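Local coordinates for transcription factor tau subunit sfc1 (Schizosaccharomyces pombe, PDB 4BJI), which helps activate tRNA and 5S RNA genes as part of the TFIIIC tauA domain that binds boxA promoter DNA, and is represented here by its DNA-binding domain, at residues I13-N16 / M17-S21; Q38-I41 / E42-P46; H69-K72 / F73-Y77. All coordinates share one frame; numbering follows the deposited sequence.

Interaction 1: residues I13-N16 / M17-S21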
loop_
_atom_site.group_PDB
_atom_site.type_symbol
_atom_site.label_atom_id
_atom_site.label_comp_id
_atom_site.label_asym_id
_atom_site.label_seq_id
_atom_site.Cartn_x
_atom_site.Cartn_y
_atom_site.Cartn_z
ATOM N N ILE A 13 -3.792 3.026 -16.527
ATOM C CA ILE A 13 -5.187 3.350 -16.252
ATOM C C ILE A 13 -5.355 3.592 -14.776
ATOM O O ILE A 13 -4.915 2.764 -13.970
ATOM C CB ILE A 13 -6.110 2.191 -16.683
ATOM C CG1 ILE A 13 -5.931 1.907 -18.177
ATOM C CG2 ILE A 13 -7.566 2.507 -16.340
ATOM C CD1 ILE A 13 -6.487 0.586 -18.602
ATOM N N THR A 14 -5.921 4.747 -14.433
ATOM C CA THR A 14 -6.150 5.109 -13.047
ATOM C C THR A 14 -7.613 4.971 -12.673
ATOM O O THR A 14 -8.503 5.107 -13.507
ATOM C CB THR A 14 -5.676 6.505 -12.739
ATOM O OG1 THR A 14 -6.412 7.436 -13.550
ATOM C CG2 THR A 14 -4.189 6.629 -12.985
ATOM N N THR A 15 -7.834 4.660 -11.389
ATOM C CA THR A 15 -9.170 4.487 -10.806
ATOM C C THR A 15 -9.313 5.256 -9.497
ATOM O O THR A 15 -8.355 5.558 -8.805
ATOM C CB THR A 15 -9.503 2.986 -10.488
ATOM O OG1 THR A 15 -8.448 2.404 -9.746
ATOM C CG2 THR A 15 -9.729 2.198 -11.758
ATOM N N ASN A 16 -10.568 5.554 -9.166
ATOM C CA ASN A 16 -10.935 5.929 -7.805
ATOM C C ASN A 16 -12.083 5.045 -7.324
ATOM O O ASN A 16 -12.604 4.214 -8.063
ATOM C CB ASN A 16 -11.253 7.421 -7.726
ATOM C CG ASN A 16 -12.469 7.822 -8.550
ATOM O OD1 ASN A 16 -13.558 7.245 -8.415
ATOM N ND2 ASN A 16 -12.306 8.845 -9.367
HETATM N N MSE A 17 -12.484 5.250 -6.073
HETATM C CA MSE A 17 -13.455 4.375 -5.434
HETATM C C MSE A 17 -14.837 4.409 -6.058
HETATM O O MSE A 17 -15.657 3.513 -5.806
HETATM C CB MSE A 17 -13.577 4.706 -3.950
HETATM C CG MSE A 17 -12.343 4.244 -3.156
HETATM SE SE MSE A 17 -12.227 2.302 -2.959
HETATM C CE MSE A 17 -13.705 2.108 -1.747
ATOM N N GLY A 18 -15.102 5.436 -6.841
ATOM C CA GLY A 18 -16.381 5.545 -7.516
ATOM C C GLY A 18 -16.506 4.795 -8.827
ATOM O O GLY A 18 -17.611 4.754 -9.411
ATOM N N VAL A 19 -15.439 4.172 -9.304
ATOM C CA VAL A 19 -15.453 3.533 -10.638
ATOM C C VAL A 19 -16.443 2.364 -10.638
ATOM O O VAL A 19 -16.495 1.580 -9.697
ATOM C CB VAL A 19 -14.042 3.059 -11.051
ATOM C CG1 VAL A 19 -13.555 1.799 -10.244
ATOM C CG2 VAL A 19 -14.017 2.767 -12.554
ATOM N N GLU A 20 -17.247 2.240 -11.696
ATOM C CA GLU A 20 -18.251 1.174 -11.699
ATOM C C GLU A 20 -17.614 -0.227 -11.719
ATOM O O GLU A 20 -17.928 -1.083 -10.882
ATOM C CB GLU A 20 -19.202 1.334 -12.890
ATOM C CG GLU A 20 -20.391 0.396 -12.808
ATOM C CD GLU A 20 -21.324 0.521 -13.999
ATOM O OE1 GLU A 20 -21.482 1.649 -14.518
ATOM O OE2 GLU A 20 -21.889 -0.511 -14.420
ATOM N N SER A 21 -16.722 -0.444 -12.661
ATOM C CA SER A 21 -16.037 -1.719 -12.824
ATOM C C SER A 21 -14.547 -1.444 -12.945
ATOM O O SER A 21 -14.143 -0.522 -13.656
ATOM C CB SER A 21 -16.527 -2.426 -14.091
ATOM O OG SER A 21 -17.936 -2.572 -14.085
#

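Interaction 2: residues Q38-I41 / E42-P46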
loop_
_atom_site.group_PDB
_atom_site.type_symbol
_atom_site.label_atom_id
_atom_site.label_comp_id
_atom_site.label_asym_id
_atom_site.label_seq_id
_atom_site.Cartn_x
_atom_site.Cartn_y
_atom_site.Cartn_z
ATOM N N GLN A 38 9.668 -6.681 -21.342
ATOM C CA GLN A 38 9.087 -8.017 -21.178
ATOM C C GLN A 38 9.739 -8.752 -20.004
ATOM O O GLN A 38 9.057 -9.436 -19.245
ATOM C CB GLN A 38 9.211 -8.846 -22.460
ATOM C CG GLN A 38 8.350 -10.083 -22.409
ATOM C CD GLN A 38 6.856 -9.748 -22.343
ATOM O OE1 GLN A 38 6.370 -8.867 -23.066
ATOM N NE2 GLN A 38 6.124 -10.454 -21.482
ATOM N N GLU A 39 11.050 -8.626 -19.828
ATOM C CA GLU A 39 11.727 -9.259 -18.695
ATOM C C GLU A 39 11.112 -8.785 -17.378
ATOM O O GLU A 39 10.920 -9.570 -16.471
ATOM C CB GLU A 39 13.239 -8.963 -18.714
ATOM C CG GLU A 39 14.040 -9.734 -17.664
ATOM C CD GLU A 39 15.507 -9.304 -17.607
ATOM O OE1 GLU A 39 15.966 -8.602 -18.532
ATOM O OE2 GLU A 39 16.198 -9.666 -16.633
ATOM N N VAL A 40 10.802 -7.497 -17.289
ATOM C CA VAL A 40 10.208 -6.961 -16.061
ATOM C C VAL A 40 8.793 -7.460 -15.885
ATOM O O VAL A 40 8.408 -7.849 -14.765
ATOM C CB VAL A 40 10.243 -5.413 -16.057
ATOM C CG1 VAL A 40 9.743 -4.869 -14.733
ATOM C CG2 VAL A 40 11.672 -4.917 -16.356
ATOM N N ILE A 41 8.030 -7.517 -16.978
ATOM C CA ILE A 41 6.677 -8.059 -16.949
ATOM C C ILE A 41 6.691 -9.503 -16.459
ATOM O O ILE A 41 5.881 -9.878 -15.589
ATOM C CB ILE A 41 6.031 -7.954 -18.339
ATOM C CG1 ILE A 41 5.806 -6.490 -18.725
ATOM C CG2 ILE A 41 4.735 -8.782 -18.385
ATOM C CD1 ILE A 41 5.394 -6.311 -20.187
ATOM N N GLU A 42 7.621 -10.323 -16.932
ATOM C CA GLU A 42 7.708 -11.697 -16.480
ATOM C C GLU A 42 8.044 -11.831 -14.999
ATOM O O GLU A 42 7.518 -12.742 -14.334
ATOM C CB GLU A 42 8.693 -12.481 -17.343
ATOM C CG GLU A 42 8.225 -12.617 -18.797
ATOM C CD GLU A 42 6.833 -13.178 -18.906
ATOM O OE1 GLU A 42 6.572 -14.234 -18.307
ATOM O OE2 GLU A 42 5.987 -12.543 -19.552
ATOM N N ALA A 43 8.859 -10.929 -14.465
ATOM C CA ALA A 43 9.166 -10.920 -13.045
ATOM C C ALA A 43 7.964 -10.473 -12.208
ATOM O O ALA A 43 7.789 -10.919 -11.062
ATOM C CB ALA A 43 10.343 -10.019 -12.787
ATOM N N LEU A 44 7.153 -9.568 -12.746
ATOM C CA LEU A 44 5.975 -9.072 -12.036
ATOM C C LEU A 44 4.848 -10.081 -11.952
ATOM O O LEU A 44 4.085 -10.098 -10.976
ATOM C CB LEU A 44 5.425 -7.824 -12.712
ATOM C CG LEU A 44 6.241 -6.559 -12.514
ATOM C CD1 LEU A 44 5.733 -5.466 -13.431
ATOM C CD2 LEU A 44 6.179 -6.122 -11.057
ATOM N N LYS A 45 4.706 -10.941 -12.956
ATOM C CA LYS A 45 3.562 -11.832 -12.992
ATOM C C LYS A 45 3.398 -12.677 -11.711
ATOM O O LYS A 45 2.315 -12.682 -11.133
ATOM C CB LYS A 45 3.606 -12.717 -14.262
ATOM C CG LYS A 45 3.170 -11.960 -15.546
ATOM C CD LYS A 45 3.345 -12.833 -16.770
ATOM C CE LYS A 45 2.808 -12.143 -18.031
ATOM N NZ LYS A 45 3.125 -12.962 -19.260
ATOM N N PRO A 46 4.462 -13.379 -11.265
ATOM C CA PRO A 46 4.285 -14.169 -10.035
ATOM C C PRO A 46 4.069 -13.299 -8.814
ATOM O O PRO A 46 3.411 -13.746 -7.871
ATOM C CB PRO A 46 5.602 -14.933 -9.898
ATOM C CG PRO A 46 6.533 -14.330 -10.877
ATOM C CD PRO A 46 5.696 -13.720 -11.963
#

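Interaction 3: residues H69-K72 / F73-Y77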
loop_
_atom_site.group_PDB
_atom_site.type_symbol
_atom_site.label_atom_id
_atom_site.label_comp_id
_atom_site.label_asym_id
_atom_site.label_seq_id
_atom_site.Cartn_x
_atom_site.Cartn_y
_atom_site.Cartn_z
ATOM N N HIS A 69 13.713 1.832 -12.930
ATOM C CA HIS A 69 13.021 2.790 -13.787
ATOM C C HIS A 69 12.471 2.174 -15.064
ATOM O O HIS A 69 12.021 2.901 -15.932
ATOM C CB HIS A 69 13.929 3.977 -14.138
ATOM C CG HIS A 69 14.341 4.787 -12.950
ATOM N ND1 HIS A 69 13.434 5.447 -12.141
ATOM C CD2 HIS A 69 15.562 5.028 -12.420
ATOM C CE1 HIS A 69 14.080 6.070 -11.175
ATOM N NE2 HIS A 69 15.373 5.833 -11.318
ATOM N N TYR A 70 12.475 0.846 -15.166
ATOM C CA TYR A 70 11.628 0.186 -16.162
ATOM C C TYR A 70 10.275 -0.231 -15.571
ATOM O O TYR A 70 9.319 -0.435 -16.309
ATOM C CB TYR A 70 12.337 -1.013 -16.780
ATOM C CG TYR A 70 13.625 -0.665 -17.536
ATOM C CD1 TYR A 70 13.682 0.432 -18.387
ATOM C CD2 TYR A 70 14.763 -1.449 -17.389
ATOM C CE1 TYR A 70 14.859 0.750 -19.057
ATOM C CE2 TYR A 70 15.920 -1.145 -18.064
ATOM C CZ TYR A 70 15.937 -0.046 -18.906
ATOM O OH TYR A 70 17.078 0.292 -19.589
ATOM N N LEU A 71 10.200 -0.308 -14.248
ATOM C CA LEU A 71 8.979 -0.791 -13.571
ATOM C C LEU A 71 7.756 0.019 -14.014
ATOM O O LEU A 71 6.678 -0.548 -14.244
ATOM C CB LEU A 71 9.172 -0.729 -12.067
ATOM C CG LEU A 71 7.974 -1.154 -11.231
ATOM C CD1 LEU A 71 7.584 -2.574 -11.580
ATOM C CD2 LEU A 71 8.337 -1.025 -9.761
ATOM N N LYS A 72 7.891 1.339 -14.146
ATOM C CA LYS A 72 6.731 2.149 -14.481
ATOM C C LYS A 72 6.160 1.882 -15.883
ATOM O O LYS A 72 4.977 2.117 -16.130
ATOM C CB LYS A 72 7.015 3.642 -14.314
ATOM C CG LYS A 72 7.948 4.228 -15.317
ATOM C CD LYS A 72 7.974 5.750 -15.188
ATOM C CE LYS A 72 8.984 6.321 -16.129
ATOM N NZ LYS A 72 8.908 7.805 -16.119
ATOM N N PHE A 73 7.001 1.368 -16.775
ATOM C CA PHE A 73 6.564 1.011 -18.105
ATOM C C PHE A 73 5.952 -0.391 -18.183
ATOM O O PHE A 73 5.161 -0.688 -19.067
ATOM C CB PHE A 73 7.767 1.087 -19.072
ATOM C CG PHE A 73 8.349 2.475 -19.229
ATOM C CD1 PHE A 73 7.798 3.366 -20.105
ATOM C CD2 PHE A 73 9.440 2.857 -18.475
ATOM C CE1 PHE A 73 8.334 4.662 -20.241
ATOM C CE2 PHE A 73 9.979 4.129 -18.600
ATOM C CZ PHE A 73 9.420 5.025 -19.482
ATOM N N ALA A 74 6.359 -1.265 -17.260
ATOM C CA ALA A 74 5.893 -2.657 -17.222
ATOM C C ALA A 74 4.528 -2.789 -16.509
ATOM O O ALA A 74 3.677 -3.583 -16.928
ATOM C CB ALA A 74 6.941 -3.530 -16.518
ATOM N N LEU A 75 4.340 -2.010 -15.443
ATOM C CA LEU A 75 3.123 -2.145 -14.614
ATOM C C LEU A 75 1.828 -2.021 -15.430
ATOM O O LEU A 75 0.892 -2.770 -15.190
ATOM C CB LEU A 75 3.146 -1.177 -13.429
ATOM C CG LEU A 75 4.038 -1.649 -12.269
ATOM C CD1 LEU A 75 4.414 -0.551 -11.331
ATOM C CD2 LEU A 75 3.378 -2.815 -11.518
ATOM N N PRO A 76 1.773 -1.098 -16.413
ATOM C CA PRO A 76 0.523 -0.925 -17.156
ATOM C C PRO A 76 0.113 -2.117 -18.012
ATOM O O PRO A 76 -1.015 -2.197 -18.518
ATOM C CB PRO A 76 0.825 0.310 -18.046
ATOM C CG PRO A 76 1.779 1.087 -17.271
ATOM C CD PRO A 76 2.694 0.024 -16.706
ATOM N N TYR A 77 1.037 -3.068 -18.184
ATOM C CA TYR A 77 0.702 -4.281 -18.903
ATOM C C TYR A 77 -0.047 -5.311 -18.071
ATOM O O TYR A 77 -0.620 -6.250 -18.617
ATOM C CB TYR A 77 1.972 -4.940 -19.480
ATOM C CG TYR A 77 2.498 -4.234 -20.713
ATOM C CD1 TYR A 77 3.386 -3.177 -20.614
ATOM C CD2 TYR A 77 2.050 -4.596 -21.974
ATOM C CE1 TYR A 77 3.843 -2.504 -21.752
ATOM C CE2 TYR A 77 2.499 -3.934 -23.110
ATOM C CZ TYR A 77 3.384 -2.900 -22.977
ATOM O OH TYR A 77 3.827 -2.268 -24.131
#

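Interaction 1: residues I13-N16 / M17-S21
N16 and G18 are held together by an Asx turn: the side-chain oxygen N16 OD1 accepts the backbone hydrogen of G18 N at 2.9 Å. The donor lies in the plane of the side-chain carbonyl, although the N-H itself points in at a moderate 141°. The amide end reaches this donor because CG stands between the backbone N and the carbonyl carbon (chi1 64°), which turns OD1 forward over the bend. Inside the same bend runs a type I beta turn from N16 to V19, closed by V19 N donating to N16 O at 3.1 Å. This second bond is the straighter one at the hydrogen, but its donor sits well above the carbonyl plane. One residue therefore supplies two acceptors, its main-chain oxygen for V19 and its side-chain oxygen for G18.

The apolar contact is slight. V19 CG1 hangs 3.4 Å from N16 O, and in the modelled conformer of T15 it also comes near the threonine methyl, a tentative contact. The selenomethionine M17, at the first corner, turns away from N16 and rests on W82 and P86.

Two carbonyls of the turn have an outside partner: R99 NH1 donates to both M17 O and V19 O. T15 is paired through its backbone with L81 of the adjacent strand 79-82 and with T83 just after it. With the amides of G18 and V19 both taken up by N16 and two carbonyls gripped by one arginine, the reversal that follows strand 14-15 is held between its two segments mainly by polar bonds, with little apolar contact.

Interaction 2: residues Q38-I41 / E42-P46
Q38 O accepts from E42 N at 2.9 Å, the first of four successive i to i+4 bonds that make this stretch a continuous alpha helix. A43 N reaches E39 O, L44 N reaches V40 O at 2.9 Å, and K45 N reaches I41 O. The ladder stops at P46, whose ring nitrogen has no hydrogen to give, and the helix kinks there before running on. This is part of helix 35-50, the first long helix of a helix-turn-helix domain whose order of helices and strands is consistent with a winged-helix fold.

The exposed side of the helix carries a polar chain of three residues. Q38 NE2 donates to E42 OE2 at 2.8 Å, with the oxygen lying in the plane of the amide and receiving the bond on its anti lone pair. Amide and carboxylate are nearly coplanar, 28° apart. The same oxygen takes K45 NZ on its syn lone pair at 2.9 Å, a salt bridge one turn further on. Two donors thus grip one carboxylate oxygen, which probably restrains rotation of the group and favours its ionised form. Q38 leaves the backbone with CG anti to N (chi1 -167°), then folds back at chi2 to bring NE2 round to the glutamate.

On the buried side, V40 CG1 and L44 CD1 lie one turn apart at 4.3 Å, and both residues pack on A74 of helix 71-74. E39 points away from the next turn, its OE2 bonded to Y67 OH in the modelled conformer. K45 runs extended beyond CG, crossing I41 so that its CE comes to 3.9 Å from I41 CG2.

Interaction 3: residues H69-K72 / F73-Y77
Helix 71-74 is the third helix of the domain, in a position consistent with that of a winged-helix fold, and is the short element that leads into strand 79-82. Y70 O accepts from two amides: F73 N at 3.0 Å, standing above the carbonyl plane, and A74 N, which lies in that plane. L71 O then takes L75 N at 3.0 Å, and A74 N adds a weak bond to the same oxygen. P76 can offer no such hydrogen, and its CD instead lies 3.2 Å from K72 O.

On the exposed side K72 and F73 run side by side. K72 CG forms an off-centre CH-pi contact, 4.2 Å from the centroid of the F73 ring; the lysine reaches it because CG is placed between its backbone N and carbonyl carbon (chi1 70°). The edge of that ring faces H69 O and Y70 O.

On the inner side L71 CG meets L75 CD1 at 3.6 Å, the two leucines crossing at an angle, and L71 also packs on L60 and L63. With an alanine here the L75 side chain would probably lose its neighbour, leaving a gap beside L60 and L63.

Helix 56-60 lies against this leucine side, touching L75 through L59, whereas helix 35-50 meets Y70 through T36 and I37 and Y77 through I41.

Along the chain the three contacts come in series, interaction 1 first and interaction 3 last, all within the helix-turn-helix domain. Interactions 2 and 3 are neighbours, their centres about 10 Å apart: helix 35-50 packs on helix 71-74 and the residues that follow it, and L44 CD2 reaches L71 CD1 at 3.9 Å. Interaction 1 stands apart, its centre about 20 Å from that of interaction 3 and about 25 Å from that of interaction 2. Strand 79-82, which follows helix 71-74, pairs with strand 14-15, so the sheet ties the polar turn to the helical core of this DNA-binding domain.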